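Local coordinates for protein cohesin (Archaeoglobus fulgidus, PDB 2XDH) that forms the non-cellulosomal cohesin module of a larger archaeal protein and, as in other cohesins, probably mediates adhesion by binding dockerin modules, at residues A[3-8]-A[33-38]; A[10-13]-A[17-20]; A[43-48]-A[61-66]; A[70-75]-A[82-87]. All coordinates share one frame; numbering follows the deposited sequence.

Contact 1: residues A[3-8]-A[33-38]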
loop_
_atom_site.group_PDB
_atom_site.type_symbol
_atom_site.label_atom_id
_atom_site.label_comp_id
_atom_site.label_asym_id
_atom_site.label_seq_id
_atom_site.Cartn_x
_atom_site.Cartn_y
_atom_site.Cartn_z
ATOM N N THR A 3 1.259 -0.809 -12.366
ATOM C CA THR A 3 0.931 -2.204 -12.650
ATOM C C THR A 3 0.977 -2.419 -14.161
ATOM O O THR A 3 0.391 -1.658 -14.919
ATOM C CB THR A 3 -0.447 -2.583 -12.072
ATOM O OG1 THR A 3 -0.439 -2.315 -10.660
ATOM C CG2 THR A 3 -0.742 -4.060 -12.279
ATOM N N THR A 4 1.691 -3.446 -14.601
ATOM C CA THR A 4 1.818 -3.684 -16.034
ATOM C C THR A 4 1.561 -5.126 -16.344
ATOM O O THR A 4 2.031 -5.992 -15.628
ATOM C CB THR A 4 3.251 -3.328 -16.502
ATOM O OG1 THR A 4 3.539 -1.968 -16.123
ATOM C CG2 THR A 4 3.389 -3.487 -18.019
ATOM N N ILE A 5 0.824 -5.383 -17.422
ATOM C CA ILE A 5 0.605 -6.760 -17.862
ATOM C C ILE A 5 1.373 -6.951 -19.163
ATOM O O ILE A 5 1.274 -6.115 -20.058
ATOM C CB ILE A 5 -0.880 -7.045 -18.103
ATOM C CG1 ILE A 5 -1.646 -6.903 -16.777
ATOM C CG2 ILE A 5 -1.065 -8.482 -18.643
ATOM C CD1 ILE A 5 -3.166 -7.029 -16.925
ATOM N N ILE A 6 2.134 -8.035 -19.256
ATOM C CA ILE A 6 3.090 -8.217 -20.352
ATOM C C ILE A 6 2.965 -9.586 -21.000
ATOM O O ILE A 6 3.107 -10.601 -20.330
ATOM C CB ILE A 6 4.517 -8.124 -19.820
ATOM C CG1 ILE A 6 4.738 -6.776 -19.136
ATOM C CG2 ILE A 6 5.529 -8.365 -20.951
ATOM C CD1 ILE A 6 6.154 -6.595 -18.594
ATOM N N ALA A 7 2.698 -9.616 -22.301
ATOM C CA ALA A 7 2.704 -10.878 -23.029
ATOM C C ALA A 7 4.146 -11.210 -23.419
ATOM O O ALA A 7 4.883 -10.350 -23.896
ATOM C CB ALA A 7 1.819 -10.780 -24.259
ATOM N N GLY A 8 4.554 -12.456 -23.210
ATOM C CA GLY A 8 5.913 -12.851 -23.519
ATOM C C GLY A 8 6.176 -12.902 -25.015
ATOM O O GLY A 8 5.245 -12.915 -25.829
ATOM N N ILE A 33 -9.238 -10.102 -12.886
ATOM C CA ILE A 33 -8.652 -9.677 -14.147
ATOM C C ILE A 33 -9.441 -10.345 -15.250
ATOM O O ILE A 33 -9.650 -11.560 -15.208
ATOM C CB ILE A 33 -7.202 -10.188 -14.270
ATOM C CG1 ILE A 33 -6.325 -9.634 -13.151
ATOM C CG2 ILE A 33 -6.627 -9.850 -15.646
ATOM C CD1 ILE A 33 -4.915 -10.184 -13.172
ATOM N N ASN A 34 -9.909 -9.560 -16.217
ATOM C CA ASN A 34 -10.382 -10.138 -17.464
ATOM C C ASN A 34 -9.593 -9.507 -18.573
ATOM O O ASN A 34 -9.386 -8.296 -18.572
ATOM C CB ASN A 34 -11.868 -9.891 -17.690
ATOM C CG ASN A 34 -12.723 -10.820 -16.871
ATOM O OD1 ASN A 34 -13.300 -11.773 -17.393
ATOM N ND2 ASN A 34 -12.772 -10.577 -15.570
ATOM N N LEU A 35 -9.142 -10.323 -19.512
ATOM C CA LEU A 35 -8.403 -9.787 -20.643
ATOM C C LEU A 35 -8.563 -10.678 -21.857
ATOM O O LEU A 35 -9.102 -11.788 -21.757
ATOM C CB LEU A 35 -6.924 -9.609 -20.294
ATOM C CG LEU A 35 -6.123 -10.845 -19.857
ATOM C CD1 LEU A 35 -5.729 -11.708 -21.060
ATOM C CD2 LEU A 35 -4.879 -10.401 -19.108
ATOM N N ILE A 36 -8.121 -10.158 -23.003
ATOM C CA ILE A 36 -8.105 -10.889 -24.249
ATOM C C ILE A 36 -6.676 -10.870 -24.765
ATOM O O ILE A 36 -6.051 -9.806 -24.839
ATOM C CB ILE A 36 -9.008 -10.218 -25.285
ATOM C CG1 ILE A 36 -10.468 -10.256 -24.818
ATOM C CG2 ILE A 36 -8.879 -10.909 -26.623
ATOM C CD1 ILE A 36 -11.404 -9.525 -25.750
ATOM N N LEU A 37 -6.147 -12.049 -25.085
ATOM C CA LEU A 37 -4.857 -12.153 -25.773
ATOM C C LEU A 37 -5.109 -12.562 -27.204
ATOM O O LEU A 37 -5.648 -13.638 -27.456
ATOM C CB LEU A 37 -3.980 -13.218 -25.114
ATOM C CG LEU A 37 -2.638 -13.466 -25.814
ATOM C CD1 LEU A 37 -1.708 -12.281 -25.611
ATOM C CD2 LEU A 37 -1.984 -14.736 -25.282
ATOM N N SER A 38 -4.748 -11.705 -28.151
ATOM C CA SER A 38 -4.900 -12.065 -29.554
ATOM C C SER A 38 -3.589 -12.656 -30.042
ATOM O O SER A 38 -2.519 -12.230 -29.616
ATOM C CB SER A 38 -5.285 -10.846 -30.398
ATOM O OG SER A 38 -6.576 -10.380 -30.053
#

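Contact 2: residues A[10-13]-A[17-20]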
loop_
_atom_site.group_PDB
_atom_site.type_symbol
_atom_site.label_atom_id
_atom_site.label_comp_id
_atom_site.label_asym_id
_atom_site.label_seq_id
_atom_site.Cartn_x
_atom_site.Cartn_y
_atom_site.Cartn_z
ATOM N N ALA A 10 8.543 -14.850 -28.256
ATOM C CA ALA A 10 9.117 -16.158 -28.536
ATOM C C ALA A 10 9.438 -16.327 -30.000
ATOM O O ALA A 10 8.975 -15.562 -30.853
ATOM C CB ALA A 10 8.176 -17.282 -28.064
ATOM N N GLU A 11 10.245 -17.339 -30.286
ATOM C CA GLU A 11 10.551 -17.701 -31.655
ATOM C C GLU A 11 10.761 -19.211 -31.715
ATOM O O GLU A 11 11.307 -19.797 -30.786
ATOM C CB GLU A 11 11.806 -16.979 -32.126
ATOM C CG GLU A 11 13.044 -17.328 -31.324
ATOM C CD GLU A 11 14.215 -16.403 -31.638
ATOM O OE1 GLU A 11 14.081 -15.184 -31.410
ATOM O OE2 GLU A 11 15.261 -16.890 -32.113
ATOM N N ALA A 12 10.329 -19.826 -32.809
ATOM C CA ALA A 12 10.432 -21.275 -32.973
ATOM C C ALA A 12 10.115 -21.666 -34.408
ATOM O O ALA A 12 9.498 -20.890 -35.135
ATOM C CB ALA A 12 9.494 -21.968 -32.018
ATOM N N PRO A 13 10.539 -22.876 -34.827
ATOM C CA PRO A 13 10.303 -23.336 -36.198
ATOM C C PRO A 13 8.904 -23.905 -36.344
ATOM O O PRO A 13 8.245 -24.165 -35.339
ATOM C CB PRO A 13 11.325 -24.474 -36.379
ATOM C CG PRO A 13 12.113 -24.543 -35.083
ATOM C CD PRO A 13 11.269 -23.881 -34.041
ATOM N N ASP A 17 6.207 -26.849 -30.465
ATOM C CA ASP A 17 5.363 -26.195 -29.484
ATOM C C ASP A 17 6.176 -25.133 -28.758
ATOM O O ASP A 17 7.387 -25.282 -28.563
ATOM C CB ASP A 17 4.801 -27.206 -28.491
ATOM C CG ASP A 17 4.010 -28.301 -29.167
ATOM O OD1 ASP A 17 3.994 -29.432 -28.641
ATOM O OD2 ASP A 17 3.410 -28.032 -30.229
ATOM N N ILE A 18 5.509 -24.047 -28.380
ATOM C CA ILE A 18 6.122 -23.016 -27.557
ATOM C C ILE A 18 5.231 -22.727 -26.363
ATOM O O ILE A 18 4.019 -22.942 -26.408
ATOM C CB ILE A 18 6.314 -21.694 -28.319
ATOM C CG1 ILE A 18 4.961 -21.131 -28.759
ATOM C CG2 ILE A 18 7.236 -21.881 -29.493
ATOM C CD1 ILE A 18 5.037 -19.741 -29.348
ATOM N N GLN A 19 5.838 -22.230 -25.294
ATOM C CA GLN A 19 5.104 -21.855 -24.097
ATOM C C GLN A 19 5.309 -20.362 -23.878
ATOM O O GLN A 19 6.427 -19.921 -23.650
ATOM C CB GLN A 19 5.618 -22.656 -22.901
ATOM C CG GLN A 19 4.709 -22.652 -21.692
ATOM C CD GLN A 19 3.872 -23.913 -21.587
ATOM O OE1 GLN A 19 4.138 -24.910 -22.263
ATOM N NE2 GLN A 19 2.854 -23.877 -20.733
ATOM N N VAL A 20 4.234 -19.587 -23.981
ATOM C CA VAL A 20 4.311 -18.129 -23.845
ATOM C C VAL A 20 3.557 -17.680 -22.605
ATOM O O VAL A 20 2.351 -17.903 -22.490
ATOM C CB VAL A 20 3.671 -17.420 -25.042
ATOM C CG1 VAL A 20 3.705 -15.918 -24.841
ATOM C CG2 VAL A 20 4.376 -17.827 -26.356
#

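Contact 3: residues A[43-48]-A[61-66]. Unlike the reference sequence in segment 61-66: Gln-62 (reference Asn).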
loop_
_atom_site.group_PDB
_atom_site.type_symbol
_atom_site.label_atom_id
_atom_site.label_comp_id
_atom_site.label_asym_id
_atom_site.label_seq_id
_atom_site.Cartn_x
_atom_site.Cartn_y
_atom_site.Cartn_z
ATOM N N LEU A 43 0.090 -19.341 -35.287
ATOM C CA LEU A 43 0.024 -20.066 -34.026
ATOM C C LEU A 43 -1.325 -20.750 -33.814
ATOM O O LEU A 43 -2.368 -20.280 -34.272
ATOM C CB LEU A 43 0.341 -19.143 -32.850
ATOM C CG LEU A 43 1.753 -18.554 -32.799
ATOM C CD1 LEU A 43 1.949 -17.776 -31.498
ATOM C CD2 LEU A 43 2.803 -19.637 -32.916
ATOM N N GLU A 44 -1.290 -21.868 -33.106
ATOM C CA GLU A 44 -2.498 -22.591 -32.769
ATOM C C GLU A 44 -2.449 -22.961 -31.303
ATOM O O GLU A 44 -1.451 -23.499 -30.830
ATOM C CB GLU A 44 -2.603 -23.858 -33.617
ATOM C CG GLU A 44 -3.461 -24.921 -32.995
ATOM C CD GLU A 44 -3.678 -26.074 -33.933
ATOM O OE1 GLU A 44 -3.460 -25.874 -35.149
ATOM O OE2 GLU A 44 -4.053 -27.167 -33.458
ATOM N N VAL A 45 -3.528 -22.673 -30.585
ATOM C CA VAL A 45 -3.556 -22.879 -29.142
ATOM C C VAL A 45 -3.768 -24.352 -28.798
ATOM O O VAL A 45 -4.732 -24.969 -29.258
ATOM C CB VAL A 45 -4.653 -22.023 -28.474
ATOM C CG1 VAL A 45 -4.816 -22.401 -27.000
ATOM C CG2 VAL A 45 -4.330 -20.539 -28.621
ATOM N N GLU A 46 -2.857 -24.911 -28.003
ATOM C CA GLU A 46 -2.963 -26.300 -27.544
ATOM C C GLU A 46 -3.450 -26.383 -26.090
ATOM O O GLU A 46 -4.156 -27.317 -25.707
ATOM C CB GLU A 46 -1.620 -27.032 -27.684
ATOM C CG GLU A 46 -1.025 -27.026 -29.091
ATOM C CD GLU A 46 -1.648 -28.067 -30.017
ATOM O OE1 GLU A 46 -1.573 -27.880 -31.248
ATOM O OE2 GLU A 46 -2.200 -29.076 -29.522
ATOM N N ASP A 47 -3.069 -25.417 -25.266
ATOM C CA ASP A 47 -3.525 -25.414 -23.879
ATOM C C ASP A 47 -3.308 -24.040 -23.264
ATOM O O ASP A 47 -2.504 -23.249 -23.759
ATOM C CB ASP A 47 -2.788 -26.483 -23.065
ATOM C CG ASP A 47 -3.574 -26.940 -21.840
ATOM O OD1 ASP A 47 -4.734 -26.499 -21.653
ATOM O OD2 ASP A 47 -3.029 -27.761 -21.072
ATOM N N VAL A 48 -4.044 -23.766 -22.194
ATOM C CA VAL A 48 -3.895 -22.536 -21.423
ATOM C C VAL A 48 -3.809 -22.953 -19.962
ATOM O O VAL A 48 -4.741 -23.577 -19.438
ATOM C CB VAL A 48 -5.099 -21.603 -21.620
ATOM C CG1 VAL A 48 -4.956 -20.335 -20.780
ATOM C CG2 VAL A 48 -5.280 -21.247 -23.110
ATOM N N TYR A 61 -10.853 -19.705 -19.101
ATOM C CA TYR A 61 -10.416 -19.196 -20.393
ATOM C C TYR A 61 -11.311 -19.732 -21.492
ATOM O O TYR A 61 -11.928 -20.785 -21.354
ATOM C CB TYR A 61 -8.955 -19.543 -20.679
ATOM C CG TYR A 61 -8.700 -21.029 -20.889
ATOM C CD1 TYR A 61 -8.698 -21.586 -22.165
ATOM C CD2 TYR A 61 -8.453 -21.871 -19.805
ATOM C CE1 TYR A 61 -8.458 -22.950 -22.358
ATOM C CE2 TYR A 61 -8.213 -23.234 -19.988
ATOM C CZ TYR A 61 -8.222 -23.763 -21.265
ATOM O OH TYR A 61 -7.979 -25.102 -21.430
ATOM N N GLN A 62 -11.389 -18.995 -22.585
ATOM C CA GLN A 62 -12.174 -19.438 -23.722
ATOM C C GLN A 62 -11.452 -19.018 -24.987
ATOM O O GLN A 62 -11.108 -17.847 -25.151
ATOM C CB GLN A 62 -13.588 -18.851 -23.662
ATOM C CG GLN A 62 -14.350 -18.877 -24.992
ATOM C CD GLN A 62 -14.637 -20.284 -25.489
ATOM O OE1 GLN A 62 -15.266 -20.468 -26.536
ATOM N NE2 GLN A 62 -14.180 -21.285 -24.745
ATOM N N VAL A 63 -11.192 -19.982 -25.864
ATOM C CA VAL A 63 -10.492 -19.696 -27.114
ATOM C C VAL A 63 -11.506 -19.573 -28.233
ATOM O O VAL A 63 -12.214 -20.528 -28.534
ATOM C CB VAL A 63 -9.493 -20.805 -27.472
ATOM C CG1 VAL A 63 -8.819 -20.506 -28.815
ATOM C CG2 VAL A 63 -8.458 -20.976 -26.368
ATOM N N GLU A 64 -11.585 -18.394 -28.841
ATOM C CA GLU A 64 -12.512 -18.175 -29.942
ATOM C C GLU A 64 -11.854 -17.376 -31.050
ATOM O O GLU A 64 -11.472 -16.222 -30.865
ATOM C CB GLU A 64 -13.799 -17.497 -29.460
ATOM C CG GLU A 64 -13.601 -16.204 -28.682
ATOM C CD GLU A 64 -14.883 -15.729 -28.013
ATOM O OE1 GLU A 64 -15.783 -16.568 -27.779
ATOM O OE2 GLU A 64 -14.993 -14.518 -27.725
ATOM N N GLY A 65 -11.722 -18.004 -32.210
ATOM C CA GLY A 65 -11.012 -17.401 -33.315
ATOM C C GLY A 65 -9.562 -17.201 -32.922
ATOM O O GLY A 65 -8.929 -18.095 -32.352
ATOM N N ASN A 66 -9.040 -16.022 -33.218
ATOM C CA ASN A 66 -7.659 -15.707 -32.885
ATOM C C ASN A 66 -7.526 -14.954 -31.569
ATOM O O ASN A 66 -6.631 -14.132 -31.407
ATOM C CB ASN A 66 -7.014 -14.908 -34.015
ATOM C CG ASN A 66 -6.526 -15.798 -35.145
ATOM O OD1 ASN A 66 -6.645 -17.025 -35.082
ATOM N ND2 ASN A 66 -5.977 -15.184 -36.190
HETATM O O HOH W 1 -4.500 -19.235 -35.579
#

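Contact 4: residues A[70-75]-A[82-87]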
loop_
_atom_site.group_PDB
_atom_site.type_symbol
_atom_site.label_atom_id
_atom_site.label_comp_id
_atom_site.label_asym_id
_atom_site.label_seq_id
_atom_site.Cartn_x
_atom_site.Cartn_y
_atom_site.Cartn_z
ATOM N N VAL A 70 -9.529 -14.605 -21.060
ATOM C CA VAL A 70 -9.086 -15.172 -19.809
ATOM C C VAL A 70 -9.724 -14.416 -18.672
ATOM O O VAL A 70 -9.771 -13.186 -18.687
ATOM C CB VAL A 70 -7.547 -15.077 -19.658
ATOM C CG1 VAL A 70 -7.125 -15.508 -18.253
ATOM C CG2 VAL A 70 -6.861 -15.915 -20.731
ATOM N N GLY A 71 -10.220 -15.157 -17.687
ATOM C CA GLY A 71 -10.810 -14.550 -16.517
ATOM C C GLY A 71 -10.120 -15.119 -15.293
ATOM O O GLY A 71 -9.962 -16.338 -15.163
ATOM N N ILE A 72 -9.704 -14.234 -14.393
ATOM C CA ILE A 72 -9.073 -14.649 -13.139
ATOM C C ILE A 72 -9.748 -13.925 -11.973
ATOM O O ILE A 72 -9.937 -12.703 -12.008
ATOM C CB ILE A 72 -7.570 -14.290 -13.122
ATOM C CG1 ILE A 72 -6.816 -15.094 -14.187
ATOM C CG2 ILE A 72 -6.974 -14.581 -11.751
ATOM C CD1 ILE A 72 -5.482 -14.504 -14.588
ATOM N N ALA A 73 -10.108 -14.673 -10.943
ATOM C CA ALA A 73 -10.595 -14.071 -9.708
ATOM C C ALA A 73 -9.876 -14.696 -8.510
ATOM O O ALA A 73 -9.669 -15.905 -8.456
ATOM C CB ALA A 73 -12.098 -14.229 -9.578
ATOM N N ASP A 74 -9.499 -13.867 -7.544
ATOM C CA ASP A 74 -8.732 -14.365 -6.430
ATOM C C ASP A 74 -8.938 -13.504 -5.192
ATOM O O ASP A 74 -8.361 -12.422 -5.065
ATOM C CB ASP A 74 -7.260 -14.422 -6.819
ATOM C CG ASP A 74 -6.428 -15.191 -5.822
ATOM O OD1 ASP A 74 -6.788 -15.209 -4.612
ATOM O OD2 ASP A 74 -5.415 -15.783 -6.260
ATOM N N SER A 75 -9.751 -14.004 -4.272
ATOM C CA SER A 75 -10.104 -13.273 -3.055
ATOM C C SER A 75 -8.902 -12.942 -2.171
ATOM O O SER A 75 -8.980 -12.019 -1.368
ATOM C CB SER A 75 -11.152 -14.056 -2.252
ATOM O OG SER A 75 -10.566 -15.182 -1.611
ATOM N N GLY A 82 4.950 -11.872 -11.510
ATOM C CA GLY A 82 4.863 -13.299 -11.774
ATOM C C GLY A 82 3.977 -13.571 -12.973
ATOM O O GLY A 82 3.447 -12.645 -13.572
ATOM N N SER A 83 3.828 -14.840 -13.342
ATOM C CA SER A 83 2.963 -15.182 -14.459
ATOM C C SER A 83 1.508 -15.343 -14.020
ATOM O O SER A 83 1.217 -15.901 -12.954
ATOM C CB SER A 83 3.463 -16.452 -15.155
ATOM O OG SER A 83 3.715 -17.474 -14.211
ATOM N N LEU A 84 0.608 -14.838 -14.856
ATOM C CA LEU A 84 -0.832 -14.986 -14.681
ATOM C C LEU A 84 -1.304 -16.261 -15.354
ATOM O O LEU A 84 -2.192 -16.948 -14.854
ATOM C CB LEU A 84 -1.562 -13.793 -15.302
ATOM C CG LEU A 84 -1.296 -12.452 -14.623
ATOM C CD1 LEU A 84 -2.016 -11.341 -15.376
ATOM C CD2 LEU A 84 -1.764 -12.530 -13.166
ATOM N N PHE A 85 -0.723 -16.563 -16.508
ATOM C CA PHE A 85 -1.026 -17.818 -17.196
ATOM C C PHE A 85 0.016 -18.063 -18.270
ATOM O O PHE A 85 0.805 -17.175 -18.581
ATOM C CB PHE A 85 -2.451 -17.842 -17.768
ATOM C CG PHE A 85 -2.743 -16.744 -18.786
ATOM C CD1 PHE A 85 -2.621 -16.991 -20.148
ATOM C CD2 PHE A 85 -3.176 -15.491 -18.374
ATOM C CE1 PHE A 85 -2.904 -16.007 -21.090
ATOM C CE2 PHE A 85 -3.465 -14.491 -19.304
ATOM C CZ PHE A 85 -3.325 -14.751 -20.668
ATOM N N TYR A 86 0.037 -19.279 -18.802
ATOM C CA TYR A 86 0.955 -19.666 -19.868
ATOM C C TYR A 86 0.073 -20.165 -20.996
ATOM O O TYR A 86 -0.933 -20.834 -20.747
ATOM C CB TYR A 86 1.879 -20.813 -19.403
ATOM C CG TYR A 86 3.083 -20.367 -18.600
ATOM C CD1 TYR A 86 4.296 -20.085 -19.233
ATOM C CD2 TYR A 86 3.020 -20.232 -17.212
ATOM C CE1 TYR A 86 5.413 -19.675 -18.511
ATOM C CE2 TYR A 86 4.139 -19.810 -16.478
ATOM C CZ TYR A 86 5.329 -19.534 -17.142
ATOM O OH TYR A 86 6.445 -19.115 -16.448
ATOM N N VAL A 87 0.419 -19.831 -22.231
ATOM C CA VAL A 87 -0.280 -20.428 -23.357
ATOM C C VAL A 87 0.659 -21.379 -24.084
ATOM O O VAL A 87 1.776 -21.021 -24.434
ATOM C CB VAL A 87 -0.869 -19.367 -24.329
ATOM C CG1 VAL A 87 -1.629 -20.047 -25.460
ATOM C CG2 VAL A 87 -1.804 -18.427 -23.578
#

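Contact 1: residues A[3-8]-A[33-38]
Ile-5 and Ala-7 of the first strand face Leu-35 and Leu-37 across the interior of the cohesin beta sandwich. The pairing advances in step along both segments, so the strands run in the same sense. Their backbones are far apart, with 9.9 Å between the CA atoms of Ile-5 and Leu-35, and no hydrogen bond joins them: this is face-to-face packing of two sheet layers, made wholly of apolar side chains.

Leu-37 shows how the gap is bridged. Its CB is still 6.3 Å from Ala-7 CB. CG then lies anti to the backbone N (chi1 176°), which carries the branch out from its strand toward the opposite layer. From there CD1 reaches across to meet Ala-7 CB at 4.1 Å, so the short alanine is matched by a long partner. CD2 diverges and packs instead beside Val-87 CG2, 4.1 Å away.

Two residues earlier on each strand, at Ile-5 and Leu-35, the reach is shared, since both are branched. Around them Leu-127 lies against Ile-5, and Val-70 and Ile-130 against Leu-35, extending the same buried layer. Here the methyl groups Ile-5 CG2 and Leu-35 CD2 approach to 4.3 Å.

Contact 2: residues A[10-13]-A[17-20]
Ala-12 and Ile-18 meet near the open turn of the first beta hairpin of the cohesin sandwich, where the two strands have parted. Segments 10-12 and 17-20 remain almost exactly antiparallel, at 176°, but their axes lie 7.9 Å apart at closest and no backbone hydrogen bond links them. Each strand pairs with a different neighbour instead: Ala-10 and Ala-12 bond to Arg-150, and Ile-18 to Phe-89. What holds the two segments to each other is side-chain packing in the space between.

The packed side is built round Ile-18. Its CG1 branch occupies the position between the backbone N and the carbonyl carbon (chi1 62°), leaving CG2 beside the N, and the two arms spread to different alanines. CG2 presses on Ala-12 CB at only 3.4 Å, closer than carbons usually come, so this point is tight. The other arm, ending in CD1, turns toward Ala-10. The small methyls of the alanines leave room for the branched partners opposite.

The outer side is looser. Glu-11, Asp-17 and Gln-19 alternate with the packed residues and point away from the partner segment; Asp-17 is exposed and lies against Arg-90, while Gln-19 rests on Tyr-86 and Lys-88. On the packed side, Ala-10 CB touches two methyls, Ile-18 CD1 and Val-20 CG2, each at 4.2 Å.

Contact 3: residues A[43-48]-A[61-66]
Val-48 sits over the face of the Tyr-61 ring where the edge strands 43-50 and 58-64 of the cohesin beta sandwich come together from its two sheets. The short strand segments are nearly antiparallel but share no hydrogen bond, and side chains make the contact.

The principal interaction is a CH-pi contact. Tyr-61 CG lies between its backbone N and carbonyl carbon (chi1 68°), which turns the ring against Val-48. Val-48 CB stands 3.5 Å from the centroid of the Tyr-61 ring and only 5° off its normal, with both methyls over the same face: Val-48 CG2 lies 3.6 Å from Tyr-61 CD1, and Val-48 CG1 nearest Tyr-61 CG. A glycine here would strip the aromatic face of this cover and would probably leave the Tyr-61 ring freer to turn.

A second apolar pair, Val-45 CG1 and Val-63 CG2 at 4.0 Å, continues the packing, and Tyr-39 lies against both valines.

Polar contacts sit at the margin. Glu-46 and Asp-47 form a classic beta bulge opposite Lys-88, and OD1 of Asp-47 accepts a weak bond from the following backbone N, that of Val-48. The same OD1 of Asp-47 lies 3.5 Å from Tyr-61 OH, with carboxylate and ring planes 62° apart, a proximity rather than a bond. Beyond the valines, a water bridges the segments, 2.7 Å from Leu-43 O and 3.1 Å from Asn-66 OD1.

Contact 4: residues A[70-75]-A[82-87]
Val-70 and Phe-85, the facing residues of two strands with opposite senses, have CA atoms 8.9 Å apart; between the CA atoms of Ile-72 and Leu-84 the distance is 8.4 Å. No backbone bond spans that gap. Segment 82-87 turns a corner at Leu-84, and there Leu-84 and Phe-85 form a classic beta bulge opposite Val-22, which lets two consecutive side chains point toward strand 67-74.

Phe-85 offers its ring face to Val-70. The valine comes down on it obliquely: CG2 sits 4.0 Å from the ring centroid and 20° off the normal, displaced toward CZ, which it approaches to 3.7 Å, while CG1 rests near CE2. This is a CH-pi contact in the hydrophobic core of the cohesin jelly-roll sandwich, formed between its two sheets, and Phe-59 joins the cluster beside both residues. Val-87 CG2 lies in the ring plane, at the edge. With the ring cut back to an alanine, the Val-70 methyls would lose their aromatic partner, and a gap is likely to open in the core.

Ile-72 crosses Leu-84 at about a right angle. Its CG1 is beside the backbone N (chi1 -66°) and the chain extends from there, bringing CD1 to 4.0 Å from Leu-84 CB and close to Leu-84 O, which accepts a hydrogen bond from Thr-54 OG1.

In the fold
Contacts 1, 2 and 4 are buried, whereas contact 3 lies at the surface. Contacts 1 and 2 use the same two strands, 3-12 and 17-38, with contact 2 nested in the loop that contact 1 closes. Contacts 1 and 4 adjoin in the core, where Ile-33 O probably accepts a bond from Ile-72 N and Leu-35 O one from Val-70 N. Val-20 O likewise probably takes a bond from Val-87 N, tying contact 2 to contact 4. Aliphatic packing alone makes contacts 1 and 2; an aromatic face enters in contacts 3 and 4, and only contact 3 adds a bridging water and a marginal carboxylate.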